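Local structure of antifreeze protein (Uncultured bacterium, 6EIO) at residues Y122-L128 against I149-L155; T50-L56 against I71-H77; Q21-P27 against R100-V106. The protein binds ice, probably through flat outer surfaces of its beta-solenoid, and so acts as an antifreeze protein. The contacts are given in a common frame with arbitrary orientation. Where two conformers were deposited one is given. Numbering follows the deposited sequence.

Contact 1 (Y122-L128 against I149-L155); sequences YKSTSSL and IQIASTL
Two successive rungs of the ice-binding beta-solenoid stack here in parallel register, Tyr122 on Ile149, Lys123 on Gln150 and Ser124 on Ile151, with strand axes 4.6 Å apart and 13° from parallel. Backbone bonds run Gln150 N to Tyr122 O (2.8 Å), Ser124 N to Gln150 O (2.8 Å) and Ala152 N to Ser124 O (2.9 Å). Both segments then turn a corner, and pairing resumes with Leu128 N to Thr154 O (2.9 Å) and Leu128 beside Leu155. Inside the coil, Leu128 (chi1 t, chi2 p) sets CD2 3.7 Å from both Ile149 CG2 and Ile151 CD1; the two isoleucines share the m,t rotamer. Ser124, chi1 t, closes its own corner through OG to Ser126 O (2.7 Å). On the other face, Lys123 (t,t,t,p) brings CB 3.6 Å from Gln150 OE1, while Gln150 NE2 bonds to Ala97 O and Arg100 O. Ser127 OG (chi1 m) and Thr154 OG1 (chi1 p) hydrogen-bond at 2.7 Å; a water bonds Leu128 O at 2.9 Å and Thr154 OG1 at 3.0 Å.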
loop_
_atom_site.group_PDB
_atom_site.type_symbol
_atom_site.label_atom_id
_atom_site.label_comp_id
_atom_site.label_asym_id
_atom_site.label_seq_id
_atom_site.Cartn_x
_atom_site.Cartn_y
_atom_site.Cartn_z
ATOM N N TYR A 122 8.470 4.779 10.724
ATOM C CA TYR A 122 7.632 5.908 11.088
ATOM C C TYR A 122 6.378 5.390 11.762
ATOM O O TYR A 122 5.828 4.362 11.342
ATOM C CB TYR A 122 7.227 6.692 9.845
ATOM C CG TYR A 122 8.403 7.335 9.151
ATOM C CD1 TYR A 122 9.142 6.654 8.176
ATOM C CD2 TYR A 122 8.807 8.614 9.497
ATOM C CE1 TYR A 122 10.228 7.242 7.555
ATOM C CE2 TYR A 122 9.888 9.216 8.887
ATOM C CZ TYR A 122 10.592 8.534 7.904
ATOM O OH TYR A 122 11.647 9.176 7.315
ATOM N N LYS A 123 5.903 6.126 12.765
ATOM C CA LYS A 123 4.694 5.750 13.483
ATOM C C LYS A 123 3.765 6.947 13.633
ATOM O O LYS A 123 4.154 7.989 14.177
ATOM C CB LYS A 123 5.030 5.200 14.865
ATOM C CG LYS A 123 3.819 4.805 15.672
ATOM C CD LYS A 123 4.219 4.188 16.999
ATOM C CE LYS A 123 3.031 3.529 17.682
ATOM N NZ LYS A 123 2.415 2.459 16.832
ATOM N N SER A 124 2.531 6.760 13.184
ATOM C CA SER A 124 1.445 7.712 13.380
ATOM C C SER A 124 0.458 7.139 14.380
ATOM O O SER A 124 -0.088 6.052 14.175
ATOM C CB SER A 124 0.734 7.993 12.059
ATOM O OG SER A 124 -0.294 8.954 12.242
ATOM N N THR A 125 0.210 7.875 15.459
ATOM C CA THR A 125 -0.744 7.452 16.473
ATOM C C THR A 125 -2.159 7.929 16.169
ATOM O O THR A 125 -3.065 7.670 16.964
ATOM C CB THR A 125 -0.323 7.959 17.856
ATOM O OG1 THR A 125 -0.270 9.386 17.824
ATOM C CG2 THR A 125 1.037 7.390 18.262
ATOM N N SER A 126 -2.352 8.642 15.067
ATOM C CA SER A 126 -3.670 9.092 14.631
ATOM C C SER A 126 -3.738 8.915 13.108
ATOM O O SER A 126 -2.925 8.201 12.505
ATOM C CB SER A 126 -3.914 10.527 15.131
ATOM O OG SER A 126 -2.902 11.402 14.667
ATOM N N SER A 127 -4.690 9.573 12.464
ATOM C CA SER A 127 -4.813 9.415 11.025
ATOM C C SER A 127 -3.646 10.095 10.312
ATOM O O SER A 127 -3.129 11.132 10.747
ATOM C CB SER A 127 -6.127 10.011 10.523
ATOM O OG SER A 127 -7.247 9.229 10.915
ATOM N N LEU A 128 -3.230 9.482 9.195
ATOM C CA LEU A 128 -2.161 9.996 8.356
ATOM C C LEU A 128 -2.774 10.349 7.006
ATOM O O LEU A 128 -3.609 9.599 6.487
ATOM C CB LEU A 128 -1.063 8.945 8.178
ATOM C CG LEU A 128 0.265 9.470 7.631
ATOM C CD1 LEU A 128 0.956 10.370 8.640
ATOM C CD2 LEU A 128 1.155 8.297 7.262
ATOM N N ILE A 149 5.796 2.517 7.421
ATOM C CA ILE A 149 4.947 3.494 8.093
ATOM C C ILE A 149 3.809 2.767 8.787
ATOM O O ILE A 149 3.026 2.055 8.150
ATOM C CB ILE A 149 4.402 4.557 7.139
ATOM C CG1 ILE A 149 5.551 5.293 6.469
ATOM C CG2 ILE A 149 3.544 5.543 7.922
ATOM C CD1 ILE A 149 5.113 6.169 5.334
ATOM N N GLN A 150 3.739 2.942 10.108
ATOM C CA GLN A 150 2.726 2.334 10.967
ATOM C C GLN A 150 1.660 3.384 11.255
ATOM O O GLN A 150 1.993 4.495 11.681
ATOM C CB GLN A 150 3.335 1.915 12.305
ATOM C CG GLN A 150 4.491 0.945 12.166
ATOM C CD GLN A 150 5.245 0.744 13.461
ATOM O OE1 GLN A 150 5.365 1.675 14.279
ATOM N NE2 GLN A 150 5.772 -0.435 13.651
ATOM N N ILE A 151 0.390 3.052 11.032
ATOM C CA ILE A 151 -0.688 4.030 11.132
ATOM C C ILE A 151 -1.785 3.475 12.037
ATOM O O ILE A 151 -2.425 2.476 11.705
ATOM C CB ILE A 151 -1.238 4.401 9.746
ATOM C CG1 ILE A 151 -0.103 4.929 8.860
ATOM C CG2 ILE A 151 -2.357 5.418 9.873
ATOM C CD1 ILE A 151 -0.415 4.898 7.401
ATOM N N ALA A 152 -2.024 4.154 13.164
ATOM C CA ALA A 152 -2.971 3.670 14.175
ATOM C C ALA A 152 -4.428 3.821 13.772
ATOM O O ALA A 152 -5.286 3.151 14.350
ATOM C CB ALA A 152 -2.774 4.440 15.478
ATOM N N SER A 153 -4.698 4.591 12.728
ATOM C CA SER A 153 -6.046 4.922 12.321
ATOM C C SER A 153 -6.155 4.752 10.802
ATOM O O SER A 153 -5.808 3.693 10.261
ATOM C CB SER A 153 -6.402 6.325 12.825
ATOM O OG SER A 153 -7.771 6.556 12.581
ATOM N N THR A 154 -6.654 5.772 10.121
ATOM C CA THR A 154 -6.846 5.755 8.680
ATOM C C THR A 154 -5.688 6.401 7.934
ATOM O O THR A 154 -4.920 7.195 8.477
ATOM C CB THR A 154 -8.153 6.468 8.311
ATOM O OG1 THR A 154 -8.053 7.834 8.729
ATOM C CG2 THR A 154 -9.370 5.816 8.942
ATOM N N LEU A 155 -5.619 6.050 6.650
ATOM C CA LEU A 155 -4.698 6.639 5.681
ATOM C C LEU A 155 -5.537 7.205 4.540
ATOM O O LEU A 155 -6.289 6.450 3.919
ATOM C CB LEU A 155 -3.759 5.553 5.139
ATOM C CG LEU A 155 -2.867 5.968 3.961
ATOM C CD1 LEU A 155 -1.931 7.108 4.310
ATOM C CD2 LEU A 155 -2.080 4.746 3.484
HETATM O O HOH W 1 -6.424 9.773 7.177
#

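Contact 2 (T50-L56 against I71-H77); sequences TNITGDL and ILNGTLH
Leu72, in the t,p rotamer, lays CD1 over segment 50-56, 3.7 Å from Ile52 CG2, 3.9 Å from Leu56 CB and 3.3 Å from Gly54 O, so one methyl covers the inside of the bend between two short strands. Ile52 is m,t; Leu56 and Leu76 repeat the t,p rotamer of Leu72, and Leu56 CD2 meets Leu76 CD1 at 3.9 Å. Segments 50-56 and 71-77 run parallel, with the axes of 51-53 and 71-73 4.8 Å apart at 11°, pairing Asn51 with Ile71, Ile52 with Leu72 and Thr53 with Asn73. The ladder is Ile71 N to Thr50 O (2.8 Å), Ile52 N to Ile71 O (3.0 Å), Asn73 N to Ile52 O (2.8 Å) and Gly54 N to Asn73 O (3.0 Å). These are stacked coils of the beta-solenoid, and each turns its corner at a glycine: Gly54 at phi/psi 142/173 and Gly74 at 161/-176, where a CB on Gly74 would run into Gly54 O. Past the corner Asp55, chi1 m, accepts Thr75 N at OD1 (2.9 Å); then Leu56 N to Thr75 O (3.0 Å) and His77 N to Leu56 O (2.8 Å) resume the ladder. His77 turns its ring edge to Asp55 CB and bonds through ND1 to Asp80. Outside the coil, one water joins Asn51 ND2 (3.0 Å), Thr53 OG1 (2.8 Å) and Asn73 ND2 (2.8 Å), and another lies 2.8 Å from both Asp55 OD1 and Thr75 OG1.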
loop_
_atom_site.group_PDB
_atom_site.type_symbol
_atom_site.label_atom_id
_atom_site.label_comp_id
_atom_site.label_asym_id
_atom_site.label_seq_id
_atom_site.Cartn_x
_atom_site.Cartn_y
_atom_site.Cartn_z
ATOM N N THR A 50 -11.469 0.264 -14.769
ATOM C CA THR A 50 -10.301 -0.093 -13.996
ATOM C C THR A 50 -9.486 -1.136 -14.736
ATOM O O THR A 50 -10.035 -2.029 -15.385
ATOM C CB THR A 50 -10.767 -0.635 -12.649
ATOM O OG1 THR A 50 -11.327 0.467 -11.925
ATOM C CG2 THR A 50 -9.651 -1.285 -11.820
ATOM N N ASN A 51 -8.166 -1.019 -14.626
ATOM C CA ASN A 51 -7.269 -2.024 -15.167
ATOM C C ASN A 51 -6.287 -2.408 -14.070
ATOM O O ASN A 51 -5.629 -1.537 -13.497
ATOM C CB ASN A 51 -6.526 -1.506 -16.399
ATOM C CG ASN A 51 -5.848 -2.627 -17.164
ATOM O OD1 ASN A 51 -6.459 -3.252 -18.033
ATOM N ND2 ASN A 51 -4.590 -2.885 -16.862
ATOM N N ILE A 52 -6.179 -3.707 -13.820
ATOM C CA ILE A 52 -5.207 -4.268 -12.878
ATOM C C ILE A 52 -4.216 -5.099 -13.671
ATOM O O ILE A 52 -4.622 -6.007 -14.399
ATOM C CB ILE A 52 -5.902 -5.144 -11.818
ATOM C CG1 ILE A 52 -6.862 -4.323 -10.959
ATOM C CG2 ILE A 52 -4.865 -5.853 -10.962
ATOM C CD1 ILE A 52 -7.827 -5.172 -10.145
ATOM N N THR A 53 -2.923 -4.816 -13.508
ATOM C CA THR A 53 -1.869 -5.674 -14.055
ATOM C C THR A 53 -1.208 -6.331 -12.849
ATOM O O THR A 53 -0.449 -5.699 -12.112
ATOM C CB THR A 53 -0.844 -4.920 -14.907
ATOM O OG1 THR A 53 -1.508 -4.143 -15.910
ATOM C CG2 THR A 53 0.062 -5.919 -15.617
ATOM N N GLY A 54 -1.539 -7.594 -12.630
ATOM C CA GLY A 54 -1.168 -8.315 -11.426
ATOM C C GLY A 54 -2.314 -9.208 -11.020
ATOM O O GLY A 54 -3.389 -9.144 -11.609
ATOM N N ASP A 55 -2.102 -10.048 -10.010
ATOM C CA ASP A 55 -3.169 -10.951 -9.620
ATOM C C ASP A 55 -4.141 -10.259 -8.654
ATOM O O ASP A 55 -3.806 -9.263 -8.002
ATOM C CB ASP A 55 -2.567 -12.246 -9.055
ATOM C CG ASP A 55 -1.757 -13.034 -10.106
ATOM O OD1 ASP A 55 -2.009 -12.862 -11.314
ATOM O OD2 ASP A 55 -0.881 -13.831 -9.681
ATOM N N LEU A 56 -5.355 -10.804 -8.588
ATOM C CA LEU A 56 -6.449 -10.261 -7.786
ATOM C C LEU A 56 -6.975 -11.387 -6.903
ATOM O O LEU A 56 -7.351 -12.446 -7.423
ATOM C CB LEU A 56 -7.560 -9.724 -8.703
ATOM C CG LEU A 56 -8.876 -9.270 -8.073
ATOM C CD1 LEU A 56 -8.688 -8.173 -7.038
ATOM C CD2 LEU A 56 -9.851 -8.804 -9.140
ATOM N N ILE A 71 -11.053 -4.605 -16.034
ATOM C CA ILE A 71 -10.219 -5.566 -16.754
ATOM C C ILE A 71 -9.104 -6.028 -15.817
ATOM O O ILE A 71 -8.383 -5.191 -15.249
ATOM C CB ILE A 71 -9.601 -4.937 -18.022
ATOM C CG1 ILE A 71 -10.676 -4.478 -19.010
ATOM C CG2 ILE A 71 -8.635 -5.906 -18.683
ATOM C CD1 ILE A 71 -11.542 -5.603 -19.556
ATOM N N LEU A 72 -8.946 -7.332 -15.690
ATOM C CA LEU A 72 -7.867 -7.949 -14.941
ATOM C C LEU A 72 -6.886 -8.562 -15.937
ATOM O O LEU A 72 -7.214 -9.537 -16.624
ATOM C CB LEU A 72 -8.417 -9.012 -13.999
ATOM C CG LEU A 72 -7.349 -9.773 -13.226
ATOM C CD1 LEU A 72 -6.567 -8.849 -12.319
ATOM C CD2 LEU A 72 -8.007 -10.903 -12.438
ATOM N N ASN A 73 -5.689 -7.982 -16.016
ATOM C CA ASN A 73 -4.569 -8.567 -16.751
ATOM C C ASN A 73 -3.727 -9.290 -15.700
ATOM O O ASN A 73 -2.782 -8.736 -15.129
ATOM C CB ASN A 73 -3.791 -7.472 -17.470
ATOM C CG ASN A 73 -2.602 -7.994 -18.253
ATOM O OD1 ASN A 73 -2.374 -9.197 -18.315
ATOM N ND2 ASN A 73 -1.846 -7.089 -18.871
ATOM N N GLY A 74 -4.149 -10.513 -15.397
ATOM C CA GLY A 74 -3.671 -11.252 -14.245
ATOM C C GLY A 74 -4.668 -12.349 -13.944
ATOM O O GLY A 74 -5.633 -12.546 -14.686
ATOM N N THR A 75 -4.420 -13.071 -12.848
ATOM C CA THR A 75 -5.254 -14.204 -12.483
ATOM C C THR A 75 -6.100 -13.869 -11.266
ATOM O O THR A 75 -5.609 -13.312 -10.274
ATOM C CB THR A 75 -4.411 -15.469 -12.249
ATOM O OG1 THR A 75 -3.693 -15.769 -13.449
ATOM C CG2 THR A 75 -5.277 -16.670 -11.904
ATOM N N LEU A 76 -7.375 -14.240 -11.367
ATOM C CA LEU A 76 -8.357 -14.088 -10.305
ATOM C C LEU A 76 -8.331 -15.318 -9.401
ATOM O O LEU A 76 -8.542 -16.448 -9.861
ATOM C CB LEU A 76 -9.742 -13.923 -10.922
ATOM C CG LEU A 76 -10.903 -13.792 -9.942
ATOM C CD1 LEU A 76 -10.718 -12.610 -9.001
ATOM C CD2 LEU A 76 -12.216 -13.659 -10.709
ATOM N N HIS A 77 -8.135 -15.092 -8.103
ATOM C CA HIS A 77 -8.021 -16.146 -7.101
ATOM C C HIS A 77 -9.044 -15.880 -5.999
ATOM O O HIS A 77 -8.840 -14.982 -5.176
ATOM C CB HIS A 77 -6.614 -16.133 -6.512
ATOM C CG HIS A 77 -5.547 -16.560 -7.464
ATOM N ND1 HIS A 77 -5.388 -17.877 -7.828
ATOM C CD2 HIS A 77 -4.566 -15.879 -8.110
ATOM C CE1 HIS A 77 -4.368 -17.983 -8.664
ATOM N NE2 HIS A 77 -3.840 -16.790 -8.848
HETATM O O HOH W 2 -2.497 -4.362 -18.508
HETATM O O HOH W 3 -1.355 -14.233 -13.641
#

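Contact 3 (Q21-P27 against R100-V106); sequences QTTVQTP and RVASDMV
Loop packs against loop at the edge of the beta-solenoid: the N-terminal segment 21-27 runs alongside 100-106, the link from helix 81-99 to strand 106-107. Neither forms a strand with the other, and the order is antiparallel, with CA atoms 5.9 Å apart at Gln21 and Asp104, 7.0 Å at Thr23 and Ala102, and 8.8 Å at Gln25 and Arg100. A type I turn from Ala102 to Met105, closed by Met105 N to Ala102 O at 3.1 Å, presents Asp104.

Charged side chains make the direct hydrogen bonds across the contact. Asp104, chi1 p, accepts Thr22 N and Thr23 N at OD2, each at 2.8 Å, and Thr23 OG1 (chi1 m) at OD1, 2.6 Å. Arg100, m,t,t, reaches the far end: NH1 donates to Gln25 OE1 (3.0 Å) and Thr26 O (2.8 Å), NH2 to Pro27 O (3.1 Å), all near the guanidinium plane, while NE makes a salt bridge to Asp96 on the helix.

Van der Waals contact comes from Gln21, whose CG lies 3.3 Å from Asp104 O and NE2 3.5 Å from Val106 CG2; its OE1 also accepts Leu121 N.

Water fills the gaps. One lies 2.5 Å from Gln21 OE1 and 2.9 Å from Asp104 OD1; another accepts from Gln25 NE2 at 2.9 Å and donates to Val101 O at 2.8 Å.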
loop_
_atom_site.group_PDB
_atom_site.type_symbol
_atom_site.label_atom_id
_atom_site.label_comp_id
_atom_site.label_asym_id
_atom_site.label_seq_id
_atom_site.Cartn_x
_atom_site.Cartn_y
_atom_site.Cartn_z
ATOM N N GLN A 21 17.391 8.541 10.238
ATOM C CA GLN A 21 17.523 7.339 11.040
ATOM C C GLN A 21 18.765 6.543 10.657
ATOM O O GLN A 21 19.230 6.567 9.518
ATOM C CB GLN A 21 16.271 6.468 10.874
ATOM C CG GLN A 21 15.027 7.162 11.401
ATOM C CD GLN A 21 13.768 6.346 11.204
ATOM O OE1 GLN A 21 13.754 5.145 11.463
ATOM N NE2 GLN A 21 12.698 7.003 10.784
ATOM N N THR A 22 19.293 5.810 11.647
ATOM C CA THR A 22 20.380 4.880 11.386
ATOM C C THR A 22 19.923 3.434 11.329
ATOM O O THR A 22 20.529 2.646 10.600
ATOM C CB THR A 22 21.486 4.988 12.442
ATOM O OG1 THR A 22 20.929 4.763 13.743
ATOM C CG2 THR A 22 22.178 6.335 12.367
ATOM N N THR A 23 18.874 3.054 12.052
ATOM C CA THR A 23 18.439 1.663 12.004
ATOM C C THR A 23 17.980 1.320 10.593
ATOM O O THR A 23 17.183 2.046 9.994
ATOM C CB THR A 23 17.299 1.434 12.990
ATOM O OG1 THR A 23 17.762 1.742 14.303
ATOM C CG2 THR A 23 16.806 -0.001 12.935
ATOM N N VAL A 24 18.470 0.204 10.077
ATOM C CA VAL A 24 18.130 -0.275 8.748
ATOM C C VAL A 24 16.947 -1.234 8.888
ATOM O O VAL A 24 17.086 -2.302 9.476
ATOM C CB VAL A 24 19.340 -0.969 8.108
ATOM C CG1 VAL A 24 18.990 -1.582 6.758
ATOM C CG2 VAL A 24 20.498 -0.005 7.969
ATOM N N GLN A 25 15.787 -0.860 8.350
ATOM C CA GLN A 25 14.661 -1.774 8.326
ATOM C C GLN A 25 14.898 -2.855 7.285
ATOM O O GLN A 25 15.361 -2.574 6.174
ATOM C CB GLN A 25 13.373 -1.034 7.955
ATOM C CG GLN A 25 12.875 -0.127 9.053
ATOM C CD GLN A 25 12.629 -0.873 10.337
ATOM O OE1 GLN A 25 11.949 -1.891 10.350
ATOM N NE2 GLN A 25 13.208 -0.385 11.427
ATOM N N THR A 26 14.585 -4.093 7.657
ATOM C CA THR A 26 14.568 -5.182 6.700
ATOM C C THR A 26 13.285 -5.101 5.873
ATOM O O THR A 26 12.285 -4.504 6.294
ATOM C CB THR A 26 14.610 -6.531 7.420
ATOM O OG1 THR A 26 13.457 -6.641 8.255
ATOM C CG2 THR A 26 15.881 -6.683 8.252
ATOM N N PRO A 27 13.270 -5.716 4.695
ATOM C CA PRO A 27 12.014 -5.813 3.958
ATOM C C PRO A 27 10.976 -6.549 4.790
ATOM O O PRO A 27 11.291 -7.321 5.697
ATOM C CB PRO A 27 12.399 -6.609 2.701
ATOM C CG PRO A 27 13.881 -6.437 2.577
ATOM C CD PRO A 27 14.380 -6.366 3.983
ATOM N N ARG A 100 7.195 -3.647 14.572
ATOM C CA ARG A 100 8.553 -3.138 14.513
ATOM C C ARG A 100 8.735 -1.950 15.443
ATOM O O ARG A 100 7.857 -1.097 15.560
ATOM C CB ARG A 100 8.913 -2.765 13.095
ATOM C CG ARG A 100 8.971 -4.012 12.290
ATOM C CD ARG A 100 9.362 -3.760 10.908
ATOM N NE ARG A 100 9.477 -5.024 10.190
ATOM C CZ ARG A 100 10.291 -5.202 9.162
ATOM N NH1 ARG A 100 11.056 -4.202 8.742
ATOM N NH2 ARG A 100 10.311 -6.362 8.511
ATOM N N VAL A 101 9.892 -1.910 16.100
ATOM C CA VAL A 101 10.281 -0.798 16.955
ATOM C C VAL A 101 11.759 -0.516 16.741
ATOM O O VAL A 101 12.534 -1.414 16.418
ATOM C CB VAL A 101 10.020 -1.076 18.456
ATOM C CG1 VAL A 101 8.533 -1.139 18.755
ATOM C CG2 VAL A 101 10.711 -2.363 18.903
ATOM N N ALA A 102 12.154 0.736 16.949
ATOM C CA ALA A 102 13.552 1.113 16.923
ATOM C C ALA A 102 13.717 2.366 17.756
ATOM O O ALA A 102 12.843 3.230 17.781
ATOM C CB ALA A 102 14.019 1.405 15.499
ATOM N N SER A 103 14.873 2.480 18.413
ATOM C CA SER A 103 15.107 3.617 19.302
ATOM C C SER A 103 15.069 4.944 18.553
ATOM O O SER A 103 14.763 5.985 19.150
ATOM C CB SER A 103 16.451 3.467 20.013
ATOM O OG SER A 103 17.522 3.403 19.090
ATOM N N ASP A 104 15.398 4.926 17.264
ATOM C CA ASP A 104 15.449 6.118 16.431
ATOM C C ASP A 104 14.239 6.250 15.498
ATOM O O ASP A 104 14.267 7.070 14.576
ATOM C CB ASP A 104 16.763 6.165 15.646
ATOM C CG ASP A 104 16.994 4.920 14.770
ATOM O OD1 ASP A 104 16.471 3.840 15.087
ATOM O OD2 ASP A 104 17.704 5.018 13.752
ATOM N N MET A 105 13.168 5.493 15.728
ATOM C CA MET A 105 11.997 5.654 14.883
ATOM C C MET A 105 11.406 7.048 15.063
ATOM O O MET A 105 11.604 7.718 16.083
ATOM C CB MET A 105 10.960 4.591 15.196
ATOM C CG MET A 105 10.182 4.866 16.434
ATOM S SD MET A 105 8.937 3.601 16.648
ATOM C CE MET A 105 9.764 2.315 17.397
ATOM N N VAL A 106 10.665 7.482 14.052
ATOM C CA VAL A 106 10.162 8.841 13.986
ATOM C C VAL A 106 8.645 8.844 14.040
ATOM O O VAL A 106 7.992 8.130 13.273
ATOM C CB VAL A 106 10.710 9.535 12.729
ATOM C CG1 VAL A 106 10.048 10.874 12.479
ATOM C CG2 VAL A 106 12.215 9.713 12.874
HETATM O O HOH W 4 14.219 3.463 13.260
HETATM O O HOH W 5 13.149 -2.146 13.769
#

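Contacts 1 and 2 are both rung-on-rung pairings that reach the same curled parallel sheet, but they lie on opposite sides of the chain's centre, their own centres about 29 Å apart and nearest atoms about 18 Å. Contact 3 sits beside contact 1, centres about 16 Å apart, and the two touch: Lys123 N lies 2.9 Å from Val106 O, a probable hydrogen bond that carries the ladder onward, and Tyr122 CZ packs 3.9 Å from Gln21 NE2. Contact 2, about 20 Å from contact 3 at the nearest atoms, falls in the sequence between segments 21-27 and 100-106. With helix 81-99 running between these regions, contact 3 joins the N-terminal segment to the solenoid near contact 1.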